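Local coordinates for protein citrate synthase (Metallosphaera sedula, PDB 6ABX) that probably catalyses the condensation of oxaloacetate with acetyl-CoA and water to citrate and CoA, the entry step of the tricarboxylic acid cycle, at residues E277-L282 with F314-F319. Residues are numbered along the deposited sequence; the frame is centred on the assembly and turned at random.
Sequences EEIKRL and FYAMGF
I279 and A316 are the pair with the nearest CA atoms, 6.2 Å apart, where the first turns of helix 277-297 meet the last turn of helix 310-316. This is helix-helix packing within the mainly helical citrate synthase fold, away from the substrate sites. Helix 310-316 closes in a Schellman motif: G318, at positive phi, gives its N to Y315 O, and F319 N returns to F314 O. A CB at G318 would collide with the carbonyl O of M317, which explains the glycine. From within this turn Y315 reaches across, its CG anti to the backbone N (chi1 178°), and the ring meets three residues of helix 277-297. I279 CD1 lies 3.6 Å from Y315 CD2 and L282 CD1 3.9 Å from Y315 CE2, both approaching the ring obliquely. The other branch of I279, CG2, packs on A316 CB at 3.8 Å. L282 and Y315 both also touch M226 of helix 220-228, so a third helix joins the apolar cluster. E278, extended beyond CG, brings its carboxylate to the ring edge, the two planes 79° apart. There Y315 OH donates a short hydrogen bond to E278 OE2, 2.5 Å long. An alanine in place of Y315 would probably leave the E278 carboxylate without its hydroxyl mate and open a gap beside I279 and L282. The hydroxyl meets E278 OE2 on its syn side but 34° out of the carboxylate plane.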
# COMPACT_ATOMS: atom_id res chain seq x y z
N GLU A 277 39.74 9.00 -1.12
CA GLU A 277 40.07 9.39 -2.46
C GLU A 277 38.94 9.00 -3.42
O GLU A 277 38.74 9.71 -4.40
CB GLU A 277 41.44 8.86 -2.87
CG GLU A 277 42.51 9.87 -2.51
CD GLU A 277 42.50 11.15 -3.32
OE1 GLU A 277 42.12 12.20 -2.76
OE2 GLU A 277 42.90 11.10 -4.52
N GLU A 278 38.22 7.92 -3.12
CA GLU A 278 37.09 7.50 -3.97
C GLU A 278 35.98 8.56 -3.93
O GLU A 278 35.46 8.97 -4.97
CB GLU A 278 36.61 6.10 -3.57
CG GLU A 278 35.33 5.66 -4.26
CD GLU A 278 34.72 4.39 -3.71
OE1 GLU A 278 35.11 3.99 -2.61
OE2 GLU A 278 33.87 3.81 -4.38
N ILE A 279 35.62 9.06 -2.74
CA ILE A 279 34.51 9.94 -2.61
C ILE A 279 34.87 11.30 -3.23
O ILE A 279 34.05 11.95 -3.86
CB ILE A 279 34.04 10.04 -1.14
CG1 ILE A 279 33.59 8.68 -0.60
CG2 ILE A 279 33.00 11.12 -0.99
CD1 ILE A 279 32.51 7.97 -1.40
N LYS A 280 36.11 11.76 -3.02
CA LYS A 280 36.51 13.03 -3.60
C LYS A 280 36.37 12.99 -5.14
O LYS A 280 35.87 13.92 -5.75
CB LYS A 280 37.97 13.34 -3.22
CG LYS A 280 38.42 14.74 -3.60
CD LYS A 280 39.42 15.34 -2.63
CE LYS A 280 39.24 16.84 -2.46
NZ LYS A 280 39.55 17.55 -3.73
N ARG A 281 36.84 11.90 -5.73
CA ARG A 281 36.80 11.64 -7.16
C ARG A 281 35.33 11.66 -7.62
O ARG A 281 34.96 12.33 -8.60
CB ARG A 281 37.46 10.30 -7.41
CG ARG A 281 37.50 9.85 -8.87
CD ARG A 281 38.52 8.74 -9.09
NE ARG A 281 38.30 7.57 -8.25
CZ ARG A 281 37.34 6.64 -8.43
NH1 ARG A 281 37.44 5.49 -7.79
NH2 ARG A 281 36.28 6.84 -9.20
N LEU A 282 34.49 10.95 -6.88
CA LEU A 282 33.09 10.82 -7.26
C LEU A 282 32.38 12.16 -7.18
O LEU A 282 31.50 12.45 -8.03
CB LEU A 282 32.37 9.75 -6.43
CG LEU A 282 32.75 8.30 -6.71
CD1 LEU A 282 32.01 7.38 -5.75
CD2 LEU A 282 32.41 7.87 -8.13
N PHE A 314 24.85 9.42 0.81
CA PHE A 314 24.60 8.24 1.66
C PHE A 314 25.71 7.19 1.48
O PHE A 314 26.15 6.56 2.43
CB PHE A 314 23.21 7.68 1.37
CG PHE A 314 22.12 8.55 1.93
CD1 PHE A 314 22.08 8.86 3.28
CD2 PHE A 314 21.11 9.03 1.13
CE1 PHE A 314 21.08 9.67 3.80
CE2 PHE A 314 20.11 9.84 1.66
CZ PHE A 314 20.14 10.20 2.98
N TYR A 315 26.20 7.03 0.24
CA TYR A 315 27.33 6.15 -0.02
C TYR A 315 28.57 6.62 0.75
O TYR A 315 29.31 5.78 1.31
CB TYR A 315 27.58 6.06 -1.53
CG TYR A 315 28.77 5.22 -1.92
CD1 TYR A 315 28.74 3.85 -1.76
CD2 TYR A 315 29.90 5.77 -2.50
CE1 TYR A 315 29.81 3.05 -2.11
CE2 TYR A 315 31.00 4.98 -2.85
CZ TYR A 315 30.95 3.62 -2.65
OH TYR A 315 31.98 2.79 -3.01
N ALA A 316 28.82 7.93 0.77
CA ALA A 316 29.96 8.55 1.42
C ALA A 316 29.93 8.25 2.93
O ALA A 316 30.95 8.14 3.57
CB ALA A 316 30.00 10.03 1.15
N MET A 317 28.74 8.08 3.48
CA MET A 317 28.64 7.82 4.88
C MET A 317 28.64 6.35 5.26
O MET A 317 28.68 6.06 6.46
CB MET A 317 27.41 8.56 5.37
CG MET A 317 27.85 10.00 5.42
SD MET A 317 26.72 11.02 6.24
CE MET A 317 25.24 10.48 5.39
N GLY A 318 28.72 5.45 4.27
CA GLY A 318 28.94 4.05 4.50
C GLY A 318 27.78 3.15 4.22
O GLY A 318 27.82 1.95 4.59
N PHE A 319 26.70 3.65 3.57
CA PHE A 319 25.61 2.78 3.17
C PHE A 319 25.82 2.21 1.76
O PHE A 319 26.20 2.98 0.89
CB PHE A 319 24.32 3.59 3.18
CG PHE A 319 23.91 4.10 4.55
CD1 PHE A 319 23.20 3.26 5.38
CD2 PHE A 319 24.22 5.37 4.97
CE1 PHE A 319 22.79 3.71 6.63
CE2 PHE A 319 23.79 5.83 6.21
CZ PHE A 319 23.09 4.99 7.03